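Local coordinates for protein bacterial regulatory proteins, tetR family (Corynebacterium glutamicum, PDB 3AQT) that probably binds DNA as a TetR-family transcriptional repressor and holds the inducer resorcinol in a pocket of its all-helical fold, at residues B[41-44]-B[45-49]; B[51-54]-B[55-59]; B[67-70]-B[71-75]; B[89-92]-B[93-97]. One frame throughout, in Å; residues are numbered along the deposited sequence.

Interaction 1 of 4, residues B[41-44]-B[45-49]; sequences AQKR and EQTRA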
ATOM      1  N   ALA B  41     -28.516  19.086 -16.729  1.00 96.55           N
ATOM      2  CA  ALA B  41     -27.663  17.981 -16.312  1.00 94.30           C
ATOM      3  C   ALA B  41     -26.742  17.546 -17.445  1.00 92.59           C
ATOM      4  O   ALA B  41     -25.709  16.922 -17.207  1.00 92.18           O
ATOM      5  CB  ALA B  41     -28.518  16.810 -15.854  1.00 93.98           C
ATOM      6  N   GLN B  42     -27.119  17.879 -18.677  1.00 90.58           N
ATOM      7  CA  GLN B  42     -26.320  17.523 -19.844  1.00 88.94           C
ATOM      8  C   GLN B  42     -25.096  18.427 -19.927  1.00 85.97           C
ATOM      9  O   GLN B  42     -24.019  17.999 -20.334  1.00 85.49           O
ATOM     10  CB  GLN B  42     -27.155  17.664 -21.119  1.00 91.04           C
ATOM     11  CG  GLN B  42     -26.445  17.194 -22.378  1.00 94.70           C
ATOM     12  CD  GLN B  42     -27.282  17.401 -23.631  1.00 96.98           C
ATOM     13  OE1 GLN B  42     -27.635  18.530 -23.976  1.00 98.16           O
ATOM     14  NE2 GLN B  42     -27.608  16.308 -24.315  1.00 97.38           N
ATOM     15  N   LYS B  43     -25.284  19.685 -19.550  1.00 83.16           N
ATOM     16  CA  LYS B  43     -24.211  20.675 -19.555  1.00 80.11           C
ATOM     17  C   LYS B  43     -23.149  20.260 -18.547  1.00 76.53           C
ATOM     18  O   LYS B  43     -21.951  20.337 -18.820  1.00 76.55           O
ATOM     19  CB  LYS B  43     -24.779  22.046 -19.182  1.00 82.68           C
ATOM     20  CG  LYS B  43     -23.744  23.114 -18.860  1.00 84.90           C
ATOM     21  CD  LYS B  43     -24.434  24.383 -18.372  1.00 87.56           C
ATOM     22  CE  LYS B  43     -23.438  25.468 -17.994  1.00 88.25           C
ATOM     23  NZ  LYS B  43     -24.133  26.687 -17.488  1.00 87.79           N
ATOM     24  N   ARG B  44     -23.603  19.827 -17.378  1.00 71.87           N
ATOM     25  CA  ARG B  44     -22.711  19.380 -16.319  1.00 68.88           C
ATOM     26  C   ARG B  44     -21.944  18.135 -16.774  1.00 66.24           C
ATOM     27  O   ARG B  44     -20.754  17.986 -16.496  1.00 65.62           O
ATOM     28  CB  ARG B  44     -23.524  19.064 -15.059  1.00 70.21           C
ATOM     29  CG  ARG B  44     -22.721  18.442 -13.928  1.00 71.38           C
ATOM     30  CD  ARG B  44     -23.636  17.878 -12.850  1.00 72.71           C
ATOM     31  NE  ARG B  44     -22.914  17.008 -11.922  1.00 73.93           N
ATOM     32  CZ  ARG B  44     -22.060  17.429 -10.993  1.00 74.10           C
ATOM     33  NH1 ARG B  44     -21.808  18.723 -10.852  1.00 74.79           N
ATOM     34  NH2 ARG B  44     -21.450  16.551 -10.208  1.00 73.94           N
ATOM     35  N   GLU B  45     -22.637  17.249 -17.481  1.00 63.07           N
ATOM     36  CA  GLU B  45     -22.036  16.022 -17.979  1.00 60.72           C
ATOM     37  C   GLU B  45     -20.855  16.276 -18.906  1.00 57.30           C
ATOM     38  O   GLU B  45     -19.779  15.704 -18.714  1.00 55.56           O
ATOM     39  CB  GLU B  45     -23.090  15.177 -18.699  1.00 64.36           C
ATOM     40  CG  GLU B  45     -23.869  14.244 -17.777  1.00 70.11           C
ATOM     41  CD  GLU B  45     -25.155  13.732 -18.409  1.00 73.63           C
ATOM     42  OE1 GLU B  45     -25.146  13.426 -19.622  1.00 75.50           O
ATOM     43  OE2 GLU B  45     -26.173  13.626 -17.687  1.00 75.19           O
ATOM     44  N   GLN B  46     -21.042  17.130 -19.907  1.00 53.47           N
ATOM     45  CA  GLN B  46     -19.952  17.415 -20.831  1.00 52.30           C
ATOM     46  C   GLN B  46     -18.856  18.285 -20.214  1.00 49.10           C
ATOM     47  O   GLN B  46     -17.702  18.211 -20.626  1.00 49.31           O
ATOM     48  CB  GLN B  46     -20.477  18.060 -22.117  1.00 54.19           C
ATOM     49  CG  GLN B  46     -21.297  19.314 -21.902  1.00 60.44           C
ATOM     50  CD  GLN B  46     -21.442  20.128 -23.178  1.00 62.96           C
ATOM     51  OE1 GLN B  46     -21.726  19.583 -24.257  1.00 63.68           O
ATOM     52  NE2 GLN B  46     -21.252  21.442 -23.063  1.00 62.13           N
ATOM     53  N   THR B  47     -19.212  19.105 -19.229  1.00 45.31           N
ATOM     54  CA  THR B  47     -18.225  19.955 -18.572  1.00 42.96           C
ATOM     55  C   THR B  47     -17.282  19.084 -17.750  1.00 41.28           C
ATOM     56  O   THR B  47     -16.068  19.300 -17.771  1.00 40.74           O
ATOM     57  CB  THR B  47     -18.889  21.013 -17.659  1.00 44.20           C
ATOM     58  OG1 THR B  47     -19.747  21.847 -18.446  1.00 44.33           O
ATOM     59  CG2 THR B  47     -17.832  21.890 -17.006  1.00 42.82           C
ATOM     60  N   ARG B  48     -17.829  18.103 -17.027  1.00 39.29           N
ATOM     61  CA  ARG B  48     -16.978  17.204 -16.244  1.00 39.44           C
ATOM     62  C   ARG B  48     -16.022  16.531 -17.216  1.00 36.16           C
ATOM     63  O   ARG B  48     -14.819  16.454 -16.968  1.00 37.96           O
ATOM     64  CB  ARG B  48     -17.790  16.124 -15.506  1.00 41.42           C
ATOM     65  CG  ARG B  48     -18.558  16.629 -14.291  1.00 48.24           C
ATOM     66  CD  ARG B  48     -19.348  15.532 -13.575  1.00 54.13           C
ATOM     67  NE  ARG B  48     -18.570  14.821 -12.555  1.00 59.37           N
ATOM     68  CZ  ARG B  48     -17.838  13.727 -12.771  1.00 63.41           C
ATOM     69  NH1 ARG B  48     -17.764  13.188 -13.987  1.00 66.14           N
ATOM     70  NH2 ARG B  48     -17.173  13.167 -11.765  1.00 62.53           N
ATOM     71  N   ALA B  49     -16.564  16.060 -18.332  1.00 32.78           N
ATOM     72  CA  ALA B  49     -15.765  15.399 -19.347  1.00 29.23           C
ATOM     73  C   ALA B  49     -14.649  16.311 -19.848  1.00 28.60           C
ATOM     74  O   ALA B  49     -13.496  15.879 -19.989  1.00 28.16           O
ATOM     75  CB  ALA B  49     -16.656  14.971 -20.498  1.00 24.73           C
TER
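With OG1 beside its own backbone N (chi1 -60°), Thr47 leans back to Lys43 O, one turn earlier, while Arg44, with CG anti to its N at 174° and an extended chain, stands out from the helix, with Arg48 of the next turn alongside and pointing the same way. The Thr47 bond is the familiar one by which a helical threonine folds its hydroxyl onto the carbonyl four residues back: OG1 donates to Lys43 O at 2.7 Å. The same oxygen also accepts the backbone N of Thr47 at 3.0 Å, the two donors arriving from opposite faces of the carbonyl plane, so two bonds grip one acceptor. CD of Arg48 sits over one face of the Arg44 guanidinium, near its rim, and the two guanidinium planes are turned 46° apart. With NH2 of Arg44 4.1 Å from NE of Arg48, the like charges probably repel somewhat. Arg48 NE makes a weak hydrogen bond to Tyr86 O. These turns open helix 41-62, the first modelled helix, where the loop carrying Tyr86 and Phe87 packs against Lys43, Arg44, Thr47 and Arg48.

Interaction 2 of 4, residues B[51-54]-B[55-59]; sequences LITS and ARTLM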
ATOM      1  N   LEU B  51     -13.380  18.910 -18.291  1.00 28.57           N
ATOM      2  CA  LEU B  51     -12.460  19.190 -17.196  1.00 29.40           C
ATOM      3  C   LEU B  51     -11.473  18.039 -17.075  1.00 29.95           C
ATOM      4  O   LEU B  51     -10.269  18.255 -16.906  1.00 30.96           O
ATOM      5  CB  LEU B  51     -13.226  19.377 -15.882  1.00 30.20           C
ATOM      6  CG  LEU B  51     -13.947  20.725 -15.770  1.00 31.21           C
ATOM      7  CD1 LEU B  51     -14.800  20.763 -14.528  1.00 33.15           C
ATOM      8  CD2 LEU B  51     -12.913  21.847 -15.741  1.00 29.49           C
ATOM      9  N   ILE B  52     -11.982  16.815 -17.182  1.00 30.55           N
ATOM     10  CA  ILE B  52     -11.137  15.632 -17.097  1.00 30.97           C
ATOM     11  C   ILE B  52     -10.081  15.684 -18.201  1.00 32.34           C
ATOM     12  O   ILE B  52      -8.894  15.459 -17.954  1.00 31.89           O
ATOM     13  CB  ILE B  52     -11.979  14.340 -17.233  1.00 33.23           C
ATOM     14  CG1 ILE B  52     -12.870  14.181 -16.000  1.00 35.63           C
ATOM     15  CG2 ILE B  52     -11.078  13.129 -17.379  1.00 32.11           C
ATOM     16  CD1 ILE B  52     -12.205  14.256 -14.637  1.00 47.18           C
ATOM     17  N   THR B  53     -10.523  15.994 -19.418  1.00 32.60           N
ATOM     18  CA  THR B  53      -9.628  16.088 -20.571  1.00 31.23           C
ATOM     19  C   THR B  53      -8.605  17.195 -20.354  1.00 30.27           C
ATOM     20  O   THR B  53      -7.419  17.033 -20.661  1.00 30.42           O
ATOM     21  CB  THR B  53     -10.427  16.388 -21.873  1.00 31.66           C
ATOM     22  OG1 THR B  53     -11.344  15.316 -22.125  1.00 32.15           O
ATOM     23  CG2 THR B  53      -9.490  16.533 -23.073  1.00 29.30           C
ATOM     24  N   SER B  54      -9.064  18.322 -19.822  1.00 29.74           N
ATOM     25  CA  SER B  54      -8.171  19.449 -19.572  1.00 32.37           C
ATOM     26  C   SER B  54      -7.095  19.063 -18.563  1.00 32.34           C
ATOM     27  O   SER B  54      -5.895  19.233 -18.813  1.00 31.60           O
ATOM     28  CB  SER B  54      -8.965  20.651 -19.051  1.00 31.83           C
ATOM     29  OG  SER B  54      -8.101  21.755 -18.836  1.00 31.76           O
ATOM     30  N   ALA B  55      -7.537  18.535 -17.426  1.00 32.56           N
ATOM     31  CA  ALA B  55      -6.625  18.115 -16.371  1.00 33.29           C
ATOM     32  C   ALA B  55      -5.597  17.117 -16.880  1.00 33.35           C
ATOM     33  O   ALA B  55      -4.415  17.238 -16.575  1.00 35.07           O
ATOM     34  CB  ALA B  55      -7.407  17.507 -15.204  1.00 32.50           C
ATOM     35  N   ARG B  56      -6.037  16.134 -17.659  1.00 33.27           N
ATOM     36  CA  ARG B  56      -5.105  15.134 -18.169  1.00 33.53           C
ATOM     37  C   ARG B  56      -4.073  15.717 -19.111  1.00 32.88           C
ATOM     38  O   ARG B  56      -2.895  15.414 -19.019  1.00 32.74           O
ATOM     39  CB  ARG B  56      -5.836  14.011 -18.904  1.00 32.37           C
ATOM     40  CG  ARG B  56      -4.880  12.932 -19.407  1.00 32.59           C
ATOM     41  CD  ARG B  56      -5.577  11.943 -20.321  1.00 33.52           C
ATOM     42  NE  ARG B  56      -6.016  12.589 -21.552  1.00 37.11           N
ATOM     43  CZ  ARG B  56      -7.254  12.539 -22.027  1.00 37.21           C
ATOM     44  NH1 ARG B  56      -8.196  11.867 -21.378  1.00 34.69           N
ATOM     45  NH2 ARG B  56      -7.547  13.174 -23.150  1.00 40.85           N
ATOM     46  N   THR B  57      -4.522  16.545 -20.038  1.00 33.75           N
ATOM     47  CA  THR B  57      -3.602  17.134 -20.988  1.00 33.52           C
ATOM     48  C   THR B  57      -2.546  17.987 -20.294  1.00 34.52           C
ATOM     49  O   THR B  57      -1.360  17.884 -20.601  1.00 35.69           O
ATOM     50  CB  THR B  57      -4.371  17.963 -22.014  1.00 33.13           C
ATOM     51  OG1 THR B  57      -5.424  17.155 -22.558  1.00 34.10           O
ATOM     52  CG2 THR B  57      -3.454  18.417 -23.140  1.00 28.73           C
ATOM     53  N   LEU B  58      -2.972  18.812 -19.345  1.00 35.47           N
ATOM     54  CA  LEU B  58      -2.045  19.672 -18.615  1.00 37.58           C
ATOM     55  C   LEU B  58      -1.091  18.895 -17.694  1.00 39.21           C
ATOM     56  O   LEU B  58       0.124  19.110 -17.720  1.00 38.55           O
ATOM     57  CB  LEU B  58      -2.836  20.712 -17.814  1.00 35.90           C
ATOM     58  CG  LEU B  58      -3.623  21.692 -18.697  1.00 35.79           C
ATOM     59  CD1 LEU B  58      -4.496  22.599 -17.851  1.00 35.51           C
ATOM     60  CD2 LEU B  58      -2.650  22.500 -19.528  1.00 33.57           C
HETATM   61  N   MSE B  59      -1.628  17.984 -16.892  1.00 41.22           N
HETATM   62  CA  MSE B  59      -0.785  17.207 -15.991  1.00 44.96           C
HETATM   63  C   MSE B  59       0.218  16.335 -16.734  1.00 45.44           C
HETATM   64  O   MSE B  59       1.316  16.086 -16.239  1.00 45.65           O
HETATM   65  CB  MSE B  59      -1.639  16.341 -15.075  1.00 46.16           C
HETATM   66  CG  MSE B  59      -2.455  17.152 -14.097  1.00 51.34           C
HETATM   67 SE   MSE B  59      -3.715  16.060 -13.157  1.00 61.47          SE
HETATM   68  CE  MSE B  59      -4.464  17.396 -11.967  1.00 57.94           C
TER
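Ala55 opens the second half of this helical stretch by donating its N to Leu51 O at 2.8 Å, an almost straight bond (175°), and its CB rests against that same oxygen. Arg56 follows with the ordinary backbone bond to Ile52 O. Its side chain leaves with CG anti to the backbone N and bends at chi3 (66°), which turns the guanidinium back so that NH2 lies 3.9 Å from CG2 of Thr53; the charge itself is met by a salt bridge from NH1 to Asp100. Thr57 then repeats a classic helical device: OG1 donates to Thr53 O at 2.8 Å while its N donates to the same atom at 3.0 Å from the opposite face of the carbonyl plane. Thr53 and Thr57 run side by side, and Thr53 OG1 in turn bonds Ala49 O, so the hydroxyls step along one flank. Leu58 donates its N to Ser54 O and lays CG against the same oxygen, 3.3 Å away; its CD1 comes 3.8 Å from Ser54 OG, a hydroxyl that is hydrogen-bonded to Ile72 O. Within the TetR DNA-binding domain one flank of this part of helix 41-62 rests against two neighbouring helices: Ile52 faces helix 90-111, Leu51 and Leu58 meet helix 69-75, and Ala55 and Met59, a selenomethionine here, touch both.

Interaction 3 of 4, residues B[67-70]-B[71-75]; sequences VGIA and EITEG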
ATOM      1  N   VAL B  67      -0.272  21.555 -11.531  1.00 50.87           N
ATOM      2  CA  VAL B  67      -1.385  22.132 -12.282  1.00 48.69           C
ATOM      3  C   VAL B  67      -2.541  22.471 -11.358  1.00 48.85           C
ATOM      4  O   VAL B  67      -3.087  21.595 -10.689  1.00 49.09           O
ATOM      5  CB  VAL B  67      -1.902  21.160 -13.369  1.00 47.75           C
ATOM      6  CG1 VAL B  67      -3.043  21.801 -14.129  1.00 46.96           C
ATOM      7  CG2 VAL B  67      -0.775  20.784 -14.321  1.00 46.40           C
ATOM      8  N   GLY B  68      -2.920  23.743 -11.330  1.00 48.13           N
ATOM      9  CA  GLY B  68      -4.010  24.162 -10.473  1.00 47.55           C
ATOM     10  C   GLY B  68      -5.330  24.126 -11.200  1.00 48.63           C
ATOM     11  O   GLY B  68      -5.362  24.027 -12.427  1.00 50.75           O
ATOM     12  N   ILE B  69      -6.427  24.232 -10.462  1.00 48.59           N
ATOM     13  CA  ILE B  69      -7.728  24.168 -11.099  1.00 50.15           C
ATOM     14  C   ILE B  69      -8.051  25.395 -11.946  1.00 49.87           C
ATOM     15  O   ILE B  69      -8.932  25.348 -12.803  1.00 51.01           O
ATOM     16  CB  ILE B  69      -8.859  23.913 -10.055  1.00 51.91           C
ATOM     17  CG1 ILE B  69      -9.453  25.226  -9.587  1.00 51.81           C
ATOM     18  CG2 ILE B  69      -8.323  23.105  -8.879  1.00 50.88           C
ATOM     19  CD1 ILE B  69     -10.670  25.682 -10.377  1.00 47.18           C
ATOM     20  N   ALA B  70      -7.348  26.494 -11.719  1.00 49.24           N
ATOM     21  CA  ALA B  70      -7.604  27.687 -12.516  1.00 49.29           C
ATOM     22  C   ALA B  70      -7.187  27.395 -13.951  1.00 48.15           C
ATOM     23  O   ALA B  70      -7.913  27.685 -14.898  1.00 47.26           O
ATOM     24  CB  ALA B  70      -6.818  28.872 -11.973  1.00 50.73           C
ATOM     25  N   GLU B  71      -6.012  26.806 -14.107  1.00 47.25           N
ATOM     26  CA  GLU B  71      -5.527  26.488 -15.436  1.00 48.57           C
ATOM     27  C   GLU B  71      -6.379  25.391 -16.096  1.00 46.95           C
ATOM     28  O   GLU B  71      -6.588  25.389 -17.306  1.00 47.30           O
ATOM     29  CB  GLU B  71      -4.064  26.059 -15.359  1.00 50.37           C
ATOM     30  CG  GLU B  71      -3.420  25.932 -16.714  1.00 58.78           C
ATOM     31  CD  GLU B  71      -1.919  25.793 -16.637  1.00 63.30           C
ATOM     32  OE1 GLU B  71      -1.280  25.806 -17.717  1.00 64.39           O
ATOM     33  OE2 GLU B  71      -1.385  25.672 -15.506  1.00 66.63           O
ATOM     34  N   ILE B  72      -6.879  24.468 -15.287  1.00 44.68           N
ATOM     35  CA  ILE B  72      -7.707  23.379 -15.779  1.00 42.27           C
ATOM     36  C   ILE B  72      -9.055  23.900 -16.262  1.00 42.07           C
ATOM     37  O   ILE B  72      -9.584  23.432 -17.270  1.00 40.74           O
ATOM     38  CB  ILE B  72      -7.920  22.331 -14.664  1.00 40.35           C
ATOM     39  CG1 ILE B  72      -6.608  21.585 -14.420  1.00 38.06           C
ATOM     40  CG2 ILE B  72      -9.041  21.374 -15.031  1.00 38.37           C
ATOM     41  CD1 ILE B  72      -6.558  20.773 -13.128  1.00 47.18           C
ATOM     42  N   THR B  73      -9.614  24.862 -15.539  1.00 43.86           N
ATOM     43  CA  THR B  73     -10.901  25.422 -15.923  1.00 46.28           C
ATOM     44  C   THR B  73     -10.742  26.255 -17.187  1.00 46.42           C
ATOM     45  O   THR B  73     -11.664  26.364 -17.989  1.00 46.01           O
ATOM     46  CB  THR B  73     -11.500  26.293 -14.798  1.00 47.17           C
ATOM     47  OG1 THR B  73     -10.512  27.214 -14.331  1.00 50.84           O
ATOM     48  CG2 THR B  73     -11.957  25.427 -13.640  1.00 48.82           C
ATOM     49  N   GLU B  74      -9.567  26.843 -17.364  1.00 47.27           N
ATOM     50  CA  GLU B  74      -9.314  27.636 -18.553  1.00 47.86           C
ATOM     51  C   GLU B  74      -9.279  26.676 -19.741  1.00 46.11           C
ATOM     52  O   GLU B  74      -9.929  26.909 -20.756  1.00 47.06           O
ATOM     53  CB  GLU B  74      -7.978  28.377 -18.433  1.00 51.32           C
ATOM     54  CG  GLU B  74      -7.671  29.296 -19.613  1.00 59.14           C
ATOM     55  CD  GLU B  74      -6.355  30.061 -19.457  1.00 65.60           C
ATOM     56  OE1 GLU B  74      -5.280  29.417 -19.431  1.00 68.24           O
ATOM     57  OE2 GLU B  74      -6.400  31.313 -19.363  1.00 67.65           O
ATOM     58  N   GLY B  75      -8.525  25.590 -19.603  1.00 43.41           N
ATOM     59  CA  GLY B  75      -8.424  24.619 -20.675  1.00 40.58           C
ATOM     60  C   GLY B  75      -9.768  24.064 -21.104  1.00 39.93           C
ATOM     61  O   GLY B  75      -9.944  23.676 -22.255  1.00 38.71           O
TER
HETATM   62  O   HOH W   1      -1.476  25.438 -12.860  1.00 55.33           O
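Gly68, at the N-cap position, starts helix 69-75: its carbonyl accepts Ile72 N at 3.3 Å, in the carbonyl plane, and the next two bonds of the ladder run from Thr73 N to Ile69 O and from Glu74 N to Ala70 O. This is the first helix of the predicted helix-turn-helix motif, entered from the extended residue Val67. Val67 folds back on the new helix, its CG1 meeting CG1 of Ile72 at 3.6 Å with the two side chains crossing at about a right angle, an apolar contact at the start of the helix. On another side CD1 of Ile69 touches CG2 of Thr73 at 3.5 Å. Thr73 OG1 stands between its own N and carbonyl carbon (chi1 49°), a torsion that sets it within reach of two acceptors, Ala70 O at 2.7 Å and Ile69 O at 2.9 Å; one proton cannot serve both fully, and OG1 is also hydrogen-bonded to Thr80 OG1. Glu71 stretches out from the helix toward the cap, and its OE1 forms a salt bridge with Arg62. Its other oxygen, OE2, accepts from a water at 2.7 Å, and that water in turn accepts from Gly68 N.

Interaction 4 of 4, residues B[89-92]-B[93-97]; sequences DREQ and LLQAV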
ATOM      1  N   ASP B  89     -14.335  18.483  -5.063  1.00 48.54           N
ATOM      2  CA  ASP B  89     -12.977  18.854  -4.720  1.00 49.08           C
ATOM      3  C   ASP B  89     -11.976  18.459  -5.791  1.00 49.13           C
ATOM      4  O   ASP B  89     -12.334  17.915  -6.834  1.00 48.95           O
ATOM      5  CB  ASP B  89     -12.572  18.196  -3.405  1.00 50.77           C
ATOM      6  CG  ASP B  89     -12.785  16.697  -3.426  1.00 55.29           C
ATOM      7  OD1 ASP B  89     -13.780  16.233  -2.826  1.00 57.20           O
ATOM      8  OD2 ASP B  89     -11.969  15.985  -4.058  1.00 56.51           O
ATOM      9  N   ARG B  90     -10.711  18.730  -5.499  1.00 48.76           N
ATOM     10  CA  ARG B  90      -9.616  18.425  -6.395  1.00 49.15           C
ATOM     11  C   ARG B  90      -9.402  16.917  -6.502  1.00 48.98           C
ATOM     12  O   ARG B  90      -9.228  16.390  -7.593  1.00 49.30           O
ATOM     13  CB  ARG B  90      -8.338  19.103  -5.890  1.00 49.34           C
ATOM     14  CG  ARG B  90      -7.126  18.896  -6.785  1.00 53.84           C
ATOM     15  CD  ARG B  90      -5.931  19.707  -6.310  1.00 56.98           C
ATOM     16  NE  ARG B  90      -4.962  19.940  -7.380  1.00 59.51           N
ATOM     17  CZ  ARG B  90      -4.152  19.011  -7.875  1.00 61.45           C
ATOM     18  NH1 ARG B  90      -4.194  17.776  -7.394  1.00 63.74           N
ATOM     19  NH2 ARG B  90      -3.298  19.318  -8.845  1.00 61.11           N
ATOM     20  N   GLU B  91      -9.421  16.231  -5.364  1.00 48.78           N
ATOM     21  CA  GLU B  91      -9.218  14.787  -5.327  1.00 48.53           C
ATOM     22  C   GLU B  91     -10.103  14.008  -6.288  1.00 47.00           C
ATOM     23  O   GLU B  91      -9.621  13.115  -6.980  1.00 45.58           O
ATOM     24  CB  GLU B  91      -9.435  14.247  -3.907  1.00 51.13           C
ATOM     25  CG  GLU B  91      -8.154  13.858  -3.193  1.00 56.37           C
ATOM     26  CD  GLU B  91      -7.394  12.739  -3.903  1.00 61.05           C
ATOM     27  OE1 GLU B  91      -7.948  11.624  -4.035  1.00 60.67           O
ATOM     28  OE2 GLU B  91      -6.237  12.977  -4.328  1.00 63.00           O
ATOM     29  N   GLN B  92     -11.391  14.332  -6.324  1.00 45.20           N
ATOM     30  CA  GLN B  92     -12.310  13.630  -7.207  1.00 45.86           C
ATOM     31  C   GLN B  92     -11.823  13.718  -8.656  1.00 45.17           C
ATOM     32  O   GLN B  92     -11.789  12.712  -9.373  1.00 46.31           O
ATOM     33  CB  GLN B  92     -13.722  14.216  -7.093  1.00 49.59           C
ATOM     34  CG  GLN B  92     -14.781  13.238  -6.563  1.00 56.09           C
ATOM     35  CD  GLN B  92     -15.971  13.068  -7.522  1.00 60.01           C
ATOM     36  OE1 GLN B  92     -16.741  14.003  -7.762  1.00 58.65           O
ATOM     37  NE2 GLN B  92     -16.117  11.866  -8.075  1.00 64.09           N
ATOM     38  N   LEU B  93     -11.432  14.916  -9.081  1.00 41.66           N
ATOM     39  CA  LEU B  93     -10.952  15.116 -10.440  1.00 38.34           C
ATOM     40  C   LEU B  93      -9.683  14.326 -10.685  1.00 37.24           C
ATOM     41  O   LEU B  93      -9.487  13.770 -11.760  1.00 36.97           O
ATOM     42  CB  LEU B  93     -10.678  16.600 -10.697  1.00 39.16           C
ATOM     43  CG  LEU B  93     -10.004  16.951 -12.031  1.00 38.45           C
ATOM     44  CD1 LEU B  93     -10.993  16.756 -13.175  1.00 38.36           C
ATOM     45  CD2 LEU B  93      -9.519  18.390 -11.999  1.00 40.04           C
ATOM     46  N   LEU B  94      -8.811  14.289  -9.687  1.00 37.59           N
ATOM     47  CA  LEU B  94      -7.553  13.567  -9.804  1.00 39.84           C
ATOM     48  C   LEU B  94      -7.877  12.091 -10.026  1.00 39.13           C
ATOM     49  O   LEU B  94      -7.293  11.420 -10.877  1.00 39.44           O
ATOM     50  CB  LEU B  94      -6.741  13.731  -8.519  1.00 44.84           C
ATOM     51  CG  LEU B  94      -5.227  13.915  -8.646  1.00 50.18           C
ATOM     52  CD1 LEU B  94      -4.620  12.794  -9.493  1.00 52.17           C
ATOM     53  CD2 LEU B  94      -4.946  15.276  -9.286  1.00 53.23           C
ATOM     54  N   GLN B  95      -8.834  11.597  -9.256  1.00 37.77           N
ATOM     55  CA  GLN B  95      -9.240  10.214  -9.361  1.00 37.99           C
ATOM     56  C   GLN B  95      -9.809   9.869 -10.733  1.00 36.32           C
ATOM     57  O   GLN B  95      -9.550   8.783 -11.256  1.00 37.10           O
ATOM     58  CB  GLN B  95     -10.235   9.893  -8.253  1.00 38.73           C
ATOM     59  CG  GLN B  95      -9.551   9.721  -6.912  1.00 41.29           C
ATOM     60  CD  GLN B  95     -10.523   9.420  -5.803  1.00 44.96           C
ATOM     61  OE1 GLN B  95     -11.510   8.705  -5.996  1.00 47.76           O
ATOM     62  NE2 GLN B  95     -10.250   9.955  -4.625  1.00 46.40           N
ATOM     63  N   ALA B  96     -10.567  10.789 -11.320  1.00 33.35           N
ATOM     64  CA  ALA B  96     -11.143  10.560 -12.640  1.00 31.83           C
ATOM     65  C   ALA B  96     -10.031  10.468 -13.672  1.00 32.58           C
ATOM     66  O   ALA B  96     -10.084   9.635 -14.571  1.00 34.42           O
ATOM     67  CB  ALA B  96     -12.102  11.677 -13.002  1.00 28.67           C
ATOM     68  N   VAL B  97      -9.017  11.318 -13.535  1.00 33.04           N
ATOM     69  CA  VAL B  97      -7.889  11.307 -14.456  1.00 32.00           C
ATOM     70  C   VAL B  97      -7.115   9.993 -14.316  1.00 32.87           C
ATOM     71  O   VAL B  97      -6.680   9.410 -15.311  1.00 34.28           O
ATOM     72  CB  VAL B  97      -6.950  12.521 -14.189  1.00 32.50           C
ATOM     73  CG1 VAL B  97      -5.648  12.386 -14.969  1.00 29.91           C
ATOM     74  CG2 VAL B  97      -7.656  13.803 -14.596  1.00 30.77           C
TER
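The carboxylate of Glu91 and the amide of Gln95 meet one turn apart with their planes 49° askew, joined by a hydrogen bond from NE2 of Gln95 to OE1 of Glu91 at 2.9 Å. The bond is nearly straight (172°); its acceptor lies in the plane of the Gln95 amide, and the N-H approaches OE1 nearly along its C-O axis. The Glu91 chain bends at chi2, curling the carboxylate over toward Gln95, whose own chain is extended beyond CG. The other end of the amide is engaged too, since Gln95 OE1 accepts from Arg156, so both ends of the group are held and its rotation is probably fixed. The third flat group, the Arg90 guanidinium, is met obliquely by a leucine methyl: CD2 of Leu94 lies against NH1, so tightly that the detail is doubtful, with the two side chains running alongside each other. Arg90 NH2 bonds the carbonyls of Val64 and Val67, tying this helix to the loop between helices 41-62 and 69-75. All this occurs on the first turns of helix 90-111, the helix that follows the helix-turn-helix in the TetR fold. Asp89 is its N-cap: OD2 accepts Gln92 N at 2.9 Å on the syn side, 29° out of the carboxylate plane. Beneath the polar surface Leu93 packs on Ile52 of helix 41-62 and on Phe83, while Leu94 reaches Met59 and Phe143. The backbone of Gln95 adds its own bond, N to Glu91 O at 2.8 Å, so Glu91 accepts from this residue twice.

Interactions 1 and 2 lie in series on helix 41-62, their centres about 15 Å apart. Interaction 2 lies against interactions 3 and 4, with centres about 8 Å and about 11 Å away. Ser54 OG to Ile72 O, 2.7 Å, bridges it to the former, and Met59 CE packs against Leu94 CD2 at 3.5 Å in the latter. Interactions 3 and 4 are linked directly, Val67 O to Arg90 NH2 spanning 2.9 Å. Interaction 1 stands further out, touching interaction 4 where Arg48 meets Gln92. All four belong to the probable DNA-binding end of the chain; the resorcinol pocket, with Leu109 near the far end of helix 90-111, is built elsewhere, and that helix spans from interaction 4 to it.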